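Local structure of YjbQ family protein (Sulfolobus tokodaii, 1VE0) at residues Lys59-Trp64 and Arg113-Glu118; Ile40-Thr45 and Thr126-Ser131; Ile48-Ala53 and Asn95-Pro100. The protein is of unknown function but binds zinc as a trimeric member of the UPF0047 (YjbQ) family. All coordinates share one frame; numbering follows the deposited sequence.

Contact 1. Residues Lys59-Trp64 and Arg113-Glu118; sequences KDFLNW and RIILLE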
loop_
_atom_site.group_PDB
_atom_site.type_symbol
_atom_site.label_atom_id
_atom_site.label_comp_id
_atom_site.label_asym_id
_atom_site.label_seq_id
_atom_site.Cartn_x
_atom_site.Cartn_y
_atom_site.Cartn_z
ATOM N N LYS A 59 -10.841 17.102 -2.913
ATOM C CA LYS A 59 -10.065 18.213 -2.373
ATOM C C LYS A 59 -9.434 17.773 -1.041
ATOM O O LYS A 59 -8.260 18.033 -0.782
ATOM C CB LYS A 59 -10.956 19.435 -2.117
ATOM C CG LYS A 59 -11.501 20.135 -3.353
ATOM C CD LYS A 59 -12.266 21.377 -2.911
ATOM C CE LYS A 59 -12.805 22.192 -4.071
ATOM N NZ LYS A 59 -14.007 21.578 -4.688
ATOM N N ASP A 60 -10.234 17.116 -0.200
ATOM C CA ASP A 60 -9.780 16.621 1.104
ATOM C C ASP A 60 -8.493 15.780 1.038
ATOM O O ASP A 60 -7.602 15.944 1.876
ATOM C CB ASP A 60 -10.877 15.768 1.758
ATOM C CG ASP A 60 -12.088 16.583 2.193
ATOM O OD1 ASP A 60 -13.192 15.992 2.301
ATOM O OD2 ASP A 60 -11.939 17.802 2.437
ATOM N N PHE A 61 -8.394 14.873 0.065
ATOM C CA PHE A 61 -7.197 14.035 -0.028
ATOM C C PHE A 61 -5.947 14.907 -0.117
ATOM O O PHE A 61 -4.949 14.646 0.555
ATOM C CB PHE A 61 -7.237 13.103 -1.258
ATOM C CG PHE A 61 -8.344 12.089 -1.230
ATOM C CD1 PHE A 61 -8.570 11.307 -0.095
ATOM C CD2 PHE A 61 -9.185 11.932 -2.330
ATOM C CE1 PHE A 61 -9.622 10.390 -0.053
ATOM C CE2 PHE A 61 -10.238 11.020 -2.297
ATOM C CZ PHE A 61 -10.458 10.245 -1.152
ATOM N N LEU A 62 -6.020 15.939 -0.953
ATOM C CA LEU A 62 -4.911 16.858 -1.163
ATOM C C LEU A 62 -4.663 17.745 0.050
ATOM O O LEU A 62 -3.527 17.886 0.498
ATOM C CB LEU A 62 -5.184 17.721 -2.396
ATOM C CG LEU A 62 -5.469 16.883 -3.645
ATOM C CD1 LEU A 62 -5.842 17.796 -4.802
ATOM C CD2 LEU A 62 -4.239 16.044 -3.973
ATOM N N ASN A 63 -5.724 18.333 0.591
ATOM C CA ASN A 63 -5.574 19.194 1.758
ATOM C C ASN A 63 -5.067 18.458 2.991
ATOM O O ASN A 63 -4.306 19.015 3.786
ATOM C CB ASN A 63 -6.894 19.907 2.073
ATOM C CG ASN A 63 -7.266 20.915 1.009
ATOM O OD1 ASN A 63 -6.391 21.574 0.440
ATOM N ND2 ASN A 63 -8.563 21.057 0.742
ATOM N N TRP A 64 -5.473 17.208 3.170
ATOM C CA TRP A 64 -4.988 16.471 4.325
ATOM C C TRP A 64 -3.577 15.971 4.080
ATOM O O TRP A 64 -2.789 15.823 5.011
ATOM C CB TRP A 64 -5.942 15.337 4.685
ATOM C CG TRP A 64 -7.058 15.871 5.504
ATOM C CD1 TRP A 64 -8.222 16.424 5.050
ATOM C CD2 TRP A 64 -7.042 16.077 6.920
ATOM N NE1 TRP A 64 -8.930 16.971 6.100
ATOM C CE2 TRP A 64 -8.225 16.773 7.258
ATOM C CE3 TRP A 64 -6.136 15.745 7.938
ATOM C CZ2 TRP A 64 -8.525 17.144 8.569
ATOM C CZ3 TRP A 64 -6.436 16.113 9.245
ATOM C CH2 TRP A 64 -7.620 16.807 9.547
ATOM N N ARG A 113 -13.316 4.334 -6.925
ATOM C CA ARG A 113 -12.801 4.863 -8.174
ATOM C C ARG A 113 -11.277 4.799 -8.031
ATOM O O ARG A 113 -10.748 4.792 -6.926
ATOM C CB ARG A 113 -13.252 6.313 -8.377
ATOM C CG ARG A 113 -14.789 6.495 -8.409
ATOM C CD ARG A 113 -15.422 5.813 -9.606
ATOM N NE ARG A 113 -15.111 6.500 -10.856
ATOM C CZ ARG A 113 -15.592 6.148 -12.048
ATOM N NH1 ARG A 113 -15.250 6.836 -13.129
ATOM N NH2 ARG A 113 -16.416 5.108 -12.165
ATOM N N ILE A 114 -10.582 4.720 -9.149
ATOM C CA ILE A 114 -9.129 4.668 -9.140
ATOM C C ILE A 114 -8.720 6.126 -9.275
ATOM O O ILE A 114 -9.094 6.793 -10.230
ATOM C CB ILE A 114 -8.625 3.830 -10.313
ATOM C CG1 ILE A 114 -9.221 2.416 -10.197
ATOM C CG2 ILE A 114 -7.080 3.780 -10.301
ATOM C CD1 ILE A 114 -8.906 1.504 -11.363
ATOM N N ILE A 115 -7.966 6.622 -8.305
ATOM C CA ILE A 115 -7.574 8.024 -8.310
ATOM C C ILE A 115 -6.074 8.288 -8.309
ATOM O O ILE A 115 -5.331 7.665 -7.547
ATOM C CB ILE A 115 -8.186 8.724 -7.070
ATOM C CG1 ILE A 115 -9.715 8.635 -7.136
ATOM C CG2 ILE A 115 -7.704 10.166 -6.984
ATOM C CD1 ILE A 115 -10.401 8.859 -5.810
ATOM N N LEU A 116 -5.626 9.211 -9.162
ATOM C CA LEU A 116 -4.207 9.584 -9.162
ATOM C C LEU A 116 -4.087 10.858 -8.319
ATOM O O LEU A 116 -4.816 11.813 -8.542
ATOM C CB LEU A 116 -3.694 9.858 -10.582
ATOM C CG LEU A 116 -2.348 10.605 -10.687
ATOM C CD1 LEU A 116 -1.227 9.771 -10.100
ATOM C CD2 LEU A 116 -2.054 10.909 -12.140
ATOM N N LEU A 117 -3.183 10.858 -7.340
ATOM C CA LEU A 117 -2.973 12.023 -6.483
ATOM C C LEU A 117 -1.625 12.617 -6.865
ATOM O O LEU A 117 -0.607 11.924 -6.868
ATOM C CB LEU A 117 -2.989 11.638 -4.989
ATOM C CG LEU A 117 -4.323 11.144 -4.383
ATOM C CD1 LEU A 117 -4.124 10.880 -2.880
ATOM C CD2 LEU A 117 -5.429 12.199 -4.580
ATOM N N GLU A 118 -1.642 13.900 -7.206
ATOM C CA GLU A 118 -0.461 14.641 -7.645
ATOM C C GLU A 118 -0.033 15.605 -6.545
ATOM O O GLU A 118 -0.860 16.320 -5.985
ATOM C CB GLU A 118 -0.829 15.406 -8.926
ATOM C CG GLU A 118 0.179 16.431 -9.430
ATOM C CD GLU A 118 1.468 15.812 -9.907
ATOM O OE1 GLU A 118 2.313 15.485 -9.044
ATOM O OE2 GLU A 118 1.631 15.644 -11.143
#
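F61 and L62 reach down from one turn of helix 55-68 onto I115 and L117 of strand 113-118, and the contact is built from their side chains. The short segments run in roughly the same direction, 35° apart, with their axes 9.4 Å from each other at the closest. In both F61 and L62 the CG sits beside the backbone N, anti to the carbonyl carbon. F61 starts straight at the strand, so its CB already meets the CD2 methyl of L117 at 3.9 Å. The ring then continues along the strand toward I115 and crosses that side chain at about a right angle. There ring atom CE2 of F61 meets CD1 of I115 at 4.1 Å, the isoleucine being drawn out to this methyl by an extended chi2 (161°). L62 leaves the helix to one side, but its CD2 swings back and crosses L117 obliquely, methyl to methyl, with CD2 of L62 and CD2 of L117 4.1 Å apart. L117 CD2 is therefore shared between the two helix residues. The same L62 methyl rests 3.9 Å from the backbone O of E118, while the E118 carboxylate leads away to a salt bridge from OE2 to R125 and a hydrogen bond from OE1 to the backbone N of D120. No hydrogen bond joins the segments. F61 also touches N51 on the next strand and A91 of the second subunit. The D60 carboxylate accepts the backbone N-H groups of E76 and H77 of the second subunit, and W64 stacks on F75 of that subunit. This is a helix packed on one face of the three-stranded antiparallel sheet 17-20, 113-118, 46-51, its D60 and W64 side facing the second subunit.

Contact 2. Residues Ile40-Thr45 and Thr126-Ser131; sequences IVKHTT and TVLVKS. With SO4 (sulfate ion), chain B.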
loop_
_atom_site.group_PDB
_atom_site.type_symbol
_atom_site.label_atom_id
_atom_site.label_comp_id
_atom_site.label_asym_id
_atom_site.label_seq_id
_atom_site.Cartn_x
_atom_site.Cartn_y
_atom_site.Cartn_z
ATOM N N ILE A 40 -0.034 1.059 -11.564
ATOM C CA ILE A 40 1.277 1.533 -11.127
ATOM C C ILE A 40 1.787 2.812 -11.766
ATOM O O ILE A 40 1.578 3.037 -12.952
ATOM C CB ILE A 40 2.333 0.424 -11.446
ATOM C CG1 ILE A 40 1.975 -0.861 -10.707
ATOM C CG2 ILE A 40 3.762 0.898 -11.114
ATOM C CD1 ILE A 40 2.456 -2.102 -11.428
ATOM N N VAL A 41 2.443 3.667 -10.988
ATOM C CA VAL A 41 3.075 4.827 -11.612
ATOM C C VAL A 41 4.555 4.614 -11.353
ATOM O O VAL A 41 4.943 4.163 -10.273
ATOM C CB VAL A 41 2.640 6.196 -11.028
ATOM C CG1 VAL A 41 1.216 6.511 -11.474
ATOM C CG2 VAL A 41 2.791 6.213 -9.489
ATOM N N LYS A 42 5.385 4.896 -12.346
ATOM C CA LYS A 42 6.818 4.741 -12.165
ATOM C C LYS A 42 7.374 6.081 -11.715
ATOM O O LYS A 42 8.551 6.379 -11.924
ATOM C CB LYS A 42 7.488 4.304 -13.468
ATOM C CG LYS A 42 6.980 2.987 -14.028
ATOM C CD LYS A 42 7.712 2.664 -15.326
ATOM C CE LYS A 42 7.053 1.548 -16.093
ATOM N NZ LYS A 42 7.786 1.293 -17.376
ATOM N N HIS A 43 6.513 6.878 -11.089
ATOM C CA HIS A 43 6.877 8.201 -10.581
ATOM C C HIS A 43 7.124 8.125 -9.078
ATOM O O HIS A 43 6.659 7.194 -8.422
ATOM C CB HIS A 43 5.740 9.184 -10.844
ATOM C CG HIS A 43 5.454 9.398 -12.293
ATOM N ND1 HIS A 43 6.390 9.913 -13.164
ATOM C CD2 HIS A 43 4.329 9.196 -13.021
ATOM C CE1 HIS A 43 5.853 10.021 -14.369
ATOM N NE2 HIS A 43 4.604 9.592 -14.309
ATOM N N THR A 44 7.832 9.110 -8.530
ATOM C CA THR A 44 8.111 9.119 -7.104
ATOM C C THR A 44 7.405 10.259 -6.391
ATOM O O THR A 44 7.491 10.367 -5.174
ATOM C CB THR A 44 9.626 9.258 -6.811
ATOM O OG1 THR A 44 10.091 10.509 -7.329
ATOM C CG2 THR A 44 10.414 8.130 -7.450
ATOM N N THR A 45 6.720 11.125 -7.132
ATOM C CA THR A 45 6.053 12.251 -6.481
ATOM C C THR A 45 4.557 12.342 -6.682
ATOM O O THR A 45 3.955 13.393 -6.469
ATOM C CB THR A 45 6.679 13.596 -6.889
ATOM O OG1 THR A 45 6.767 13.660 -8.313
ATOM C CG2 THR A 45 8.065 13.750 -6.259
ATOM N N THR A 126 2.478 9.350 -16.245
ATOM C CA THR A 126 2.218 8.108 -16.946
ATOM C C THR A 126 1.741 7.046 -15.966
ATOM O O THR A 126 2.316 6.886 -14.889
ATOM C CB THR A 126 3.484 7.598 -17.634
ATOM O OG1 THR A 126 3.918 8.566 -18.595
ATOM C CG2 THR A 126 3.213 6.268 -18.335
ATOM N N VAL A 127 0.686 6.333 -16.339
ATOM C CA VAL A 127 0.167 5.260 -15.502
ATOM C C VAL A 127 0.333 3.926 -16.213
ATOM O O VAL A 127 -0.052 3.778 -17.373
ATOM C CB VAL A 127 -1.338 5.448 -15.184
ATOM C CG1 VAL A 127 -1.851 4.256 -14.358
ATOM C CG2 VAL A 127 -1.551 6.741 -14.416
ATOM N N LEU A 128 0.941 2.961 -15.540
ATOM C CA LEU A 128 1.078 1.630 -16.121
ATOM C C LEU A 128 0.041 0.694 -15.489
ATOM O O LEU A 128 -0.085 0.632 -14.255
ATOM C CB LEU A 128 2.482 1.065 -15.861
ATOM C CG LEU A 128 2.649 -0.451 -16.013
ATOM C CD1 LEU A 128 2.488 -0.879 -17.478
ATOM C CD2 LEU A 128 4.021 -0.852 -15.483
ATOM N N VAL A 129 -0.723 -0.001 -16.325
ATOM C CA VAL A 129 -1.689 -0.969 -15.829
ATOM C C VAL A 129 -1.168 -2.323 -16.300
ATOM O O VAL A 129 -1.163 -2.640 -17.497
ATOM C CB VAL A 129 -3.112 -0.737 -16.380
ATOM C CG1 VAL A 129 -4.067 -1.773 -15.764
ATOM C CG2 VAL A 129 -3.587 0.689 -16.043
ATOM N N LYS A 130 -0.697 -3.106 -15.346
ATOM C CA LYS A 130 -0.138 -4.413 -15.625
ATOM C C LYS A 130 -1.130 -5.414 -15.068
ATOM O O LYS A 130 -1.269 -5.542 -13.848
ATOM C CB LYS A 130 1.214 -4.543 -14.916
ATOM C CG LYS A 130 1.987 -5.797 -15.241
ATOM C CD LYS A 130 3.276 -5.455 -15.934
ATOM C CE LYS A 130 4.137 -6.676 -16.136
ATOM N NZ LYS A 130 5.215 -6.381 -17.102
ATOM N N SER A 131 -1.827 -6.112 -15.958
ATOM C CA SER A 131 -2.826 -7.081 -15.535
ATOM C C SER A 131 -2.403 -8.516 -15.779
ATOM O O SER A 131 -1.739 -8.830 -16.773
ATOM C CB SER A 131 -4.150 -6.812 -16.252
ATOM O OG SER A 131 -4.526 -5.461 -16.102
HETATM S S SO4 B . 9.066 11.580 -10.676
HETATM O O1 SO4 B . 8.915 11.282 -12.117
HETATM O O2 SO4 B . 7.750 11.575 -10.030
HETATM O O3 SO4 B . 9.673 12.914 -10.534
HETATM O O4 SO4 B . 9.917 10.553 -10.041
HETATM O O HOH W 1 4.637 5.739 -14.791
#
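Two short, nearly straight bonds fix the tight end of this antiparallel pair. I40 N gives its hydrogen to L128 O at 2.7 Å (167°), and L128 N returns one to I40 O, also at 2.7 Å (161°). Both donors lie nearly along the C=O axis of their acceptor, and the I40 and L128 side chains stand on the same face of the sheet. On the other face V41 CG1 crosses V127 CG2 obliquely at 4.0 Å. Beyond this pair the two chains are bridged by a water, which accepts from K42 N at 2.7 Å and donates to T126 O at 2.6 Å. K42, extended beyond CG, brushes CD2 of L128 with its CE at 3.9 Å on the way to a salt bridge with D107 of the third subunit. H43 rejoins the two chains directly: its NE2 takes the N-H of T126 at 2.9 Å, exactly in the ring plane and almost straight (169°). That use of NE2 as acceptor fits a proton on ND1, which donates to O1 of a sulfate, probably from the crystallisation liquor, at 3.1 Å. The backbone N of T44 and T45 and the hydroxyl of T45 bind the same ion, joined by R123 and R125. Strand 124-133 has strand 2-11 on its far side, strand 35-41 is flanked by 96-102, and helix 84-93 packs against T44 and T45.

Contact 3. Residues Ile48-Ala53 and Asn95-Pro100; sequences IIINEA and NSRVVP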
loop_
_atom_site.group_PDB
_atom_site.type_symbol
_atom_site.label_atom_id
_atom_site.label_comp_id
_atom_site.label_asym_id
_atom_site.label_seq_id
_atom_site.Cartn_x
_atom_site.Cartn_y
_atom_site.Cartn_z
ATOM N N ILE A 48 -1.165 6.538 -6.121
ATOM C CA ILE A 48 -2.433 5.947 -6.559
ATOM C C ILE A 48 -3.203 5.471 -5.331
ATOM O O ILE A 48 -2.625 4.866 -4.429
ATOM C CB ILE A 48 -2.208 4.696 -7.488
ATOM C CG1 ILE A 48 -1.513 5.100 -8.800
ATOM C CG2 ILE A 48 -3.541 4.007 -7.788
ATOM C CD1 ILE A 48 -2.328 6.027 -9.708
ATOM N N ILE A 49 -4.496 5.773 -5.282
ATOM C CA ILE A 49 -5.351 5.331 -4.187
ATOM C C ILE A 49 -6.631 4.850 -4.838
ATOM O O ILE A 49 -6.896 5.204 -5.990
ATOM C CB ILE A 49 -5.772 6.475 -3.205
ATOM C CG1 ILE A 49 -6.641 7.511 -3.939
ATOM C CG2 ILE A 49 -4.550 7.144 -2.587
ATOM C CD1 ILE A 49 -7.191 8.602 -3.034
ATOM N N ILE A 50 -7.390 4.017 -4.125
ATOM C CA ILE A 50 -8.692 3.549 -4.602
ATOM C C ILE A 50 -9.676 4.096 -3.574
ATOM O O ILE A 50 -9.679 3.650 -2.428
ATOM C CB ILE A 50 -8.843 2.006 -4.597
ATOM C CG1 ILE A 50 -7.704 1.342 -5.364
ATOM C CG2 ILE A 50 -10.198 1.612 -5.227
ATOM C CD1 ILE A 50 -7.555 1.818 -6.794
ATOM N N ASN A 51 -10.495 5.070 -3.964
ATOM C CA ASN A 51 -11.461 5.618 -3.029
ATOM C C ASN A 51 -12.611 6.349 -3.719
ATOM O O ASN A 51 -12.796 6.216 -4.920
ATOM C CB ASN A 51 -10.750 6.527 -2.024
ATOM C CG ASN A 51 -11.347 6.416 -0.634
ATOM O OD1 ASN A 51 -12.323 7.090 -0.315
ATOM N ND2 ASN A 51 -10.777 5.538 0.193
ATOM N N GLU A 52 -13.384 7.126 -2.969
ATOM C CA GLU A 52 -14.523 7.807 -3.581
ATOM C C GLU A 52 -14.118 9.129 -4.219
ATOM O O GLU A 52 -13.432 9.947 -3.606
ATOM C CB GLU A 52 -15.638 8.023 -2.548
ATOM C CG GLU A 52 -16.924 8.582 -3.153
ATOM C CD GLU A 52 -18.033 8.796 -2.132
ATOM O OE1 GLU A 52 -19.067 9.392 -2.498
ATOM O OE2 GLU A 52 -17.880 8.365 -0.970
ATOM N N ALA A 53 -14.537 9.332 -5.460
ATOM C CA ALA A 53 -14.190 10.552 -6.165
ATOM C C ALA A 53 -15.253 11.636 -5.999
ATOM O O ALA A 53 -15.577 12.341 -6.953
ATOM C CB ALA A 53 -13.975 10.254 -7.639
ATOM N N ASN A 95 2.890 3.786 -4.611
ATOM C CA ASN A 95 2.828 4.117 -6.031
ATOM C C ASN A 95 1.969 3.149 -6.822
ATOM O O ASN A 95 1.960 3.196 -8.049
ATOM C CB ASN A 95 4.230 4.134 -6.623
ATOM C CG ASN A 95 4.855 2.765 -6.638
ATOM O OD1 ASN A 95 4.919 2.088 -5.610
ATOM N ND2 ASN A 95 5.316 2.336 -7.811
ATOM N N SER A 96 1.258 2.265 -6.128
ATOM C CA SER A 96 0.397 1.319 -6.808
ATOM C C SER A 96 -0.765 0.880 -5.935
ATOM O O SER A 96 -0.747 1.054 -4.716
ATOM C CB SER A 96 1.180 0.068 -7.237
ATOM O OG SER A 96 1.583 -0.699 -6.105
ATOM N N ARG A 97 -1.769 0.313 -6.592
ATOM C CA ARG A 97 -2.959 -0.224 -5.945
ATOM C C ARG A 97 -3.418 -1.386 -6.827
ATOM O O ARG A 97 -3.179 -1.376 -8.036
ATOM C CB ARG A 97 -4.074 0.833 -5.867
ATOM C CG ARG A 97 -3.871 1.875 -4.772
ATOM C CD ARG A 97 -3.973 1.225 -3.400
ATOM N NE ARG A 97 -3.915 2.207 -2.320
ATOM C CZ ARG A 97 -2.792 2.743 -1.851
ATOM N NH1 ARG A 97 -1.614 2.400 -2.373
ATOM N NH2 ARG A 97 -2.841 3.595 -0.828
ATOM N N VAL A 98 -4.055 -2.387 -6.229
ATOM C CA VAL A 98 -4.548 -3.508 -7.010
ATOM C C VAL A 98 -6.060 -3.420 -7.136
ATOM O O VAL A 98 -6.745 -2.950 -6.228
ATOM C CB VAL A 98 -4.182 -4.862 -6.371
ATOM C CG1 VAL A 98 -2.673 -5.018 -6.317
ATOM C CG2 VAL A 98 -4.753 -4.950 -4.984
ATOM N N VAL A 99 -6.577 -3.842 -8.283
ATOM C CA VAL A 99 -8.014 -3.842 -8.503
ATOM C C VAL A 99 -8.314 -5.195 -9.123
ATOM O O VAL A 99 -7.669 -5.608 -10.082
ATOM C CB VAL A 99 -8.468 -2.706 -9.458
ATOM C CG1 VAL A 99 -9.987 -2.713 -9.587
ATOM C CG2 VAL A 99 -8.019 -1.363 -8.919
ATOM N N PRO A 100 -9.259 -5.940 -8.537
ATOM C CA PRO A 100 -9.545 -7.243 -9.138
ATOM C C PRO A 100 -10.325 -7.052 -10.431
ATOM O O PRO A 100 -11.002 -6.043 -10.609
ATOM C CB PRO A 100 -10.361 -7.958 -8.065
ATOM C CG PRO A 100 -11.076 -6.804 -7.360
ATOM C CD PRO A 100 -10.009 -5.727 -7.286
HETATM O O HOH W 2 -6.532 3.064 -1.464
#
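This is a buried contact between two sheets: I48-I50 belong to an outer strand of the three-stranded sheet, R97-V99 to the larger five-stranded one. The strand segments approach to 5.8 Å between axes and diverge by 40°, and no direct hydrogen bond joins them. With CG anti to the carbonyl carbon and its chain bent at chi2 (-66°), R97 folds back across the backbone of I48 and I49. The carbonyl of I48 points at one face of the guanidinium, its O 3.3 Å above the plane and over the centre, where it probably feels the positive charge without taking an N-H. Aliphatic carbons line the rest: I48 CG2 lies 3.7 Å from R97 CG, and I50 CG1 equally close, 3.7 Å, to R97 CB. I50 CD1 touches V99 CG2 at 3.9 Å. At the guanidinium edge NE donates to a water at 2.9 Å that also accepts from I50 N, NH1 reaches S96 O at 2.8 Å and I93 O, and NH2 binds A91 O of the second subunit. An alanine here would lose the guanidinium and would probably loosen both the packing between the sheets and the tie to the neighbouring chain. At the end of the strand, N51 OD1 accepts E52 N and is bonded to ND1 of H87 of the second subunit, consistent with a second-shell role there. The interface between the two sheets thus leads toward what is probably a zinc site at the subunit boundary: E52, a known zinc ligand of this protein though without zinc in this chain, packs on that H87.

All three contacts are largely buried, but their chemistry changes with their place. Contact 1 is almost wholly apolar, a helix against the small sheet with no hydrogen bond between its segments. Contact 2 is chiefly backbone pairing inside the large sheet, ending in a polar loop that holds an anion. Contact 3 joins the two sheets through an arginine, and so stands between the others. Strand 46-51 pairs with 113-118, I115 N lying 2.9 Å from I49 O, which ties contact 3 to contact 1; strand 35-41 beside 96-102 ties it to contact 2. Contacts 1 and 3 both meet the second subunit, and contacts 2 and 3 both meet the third.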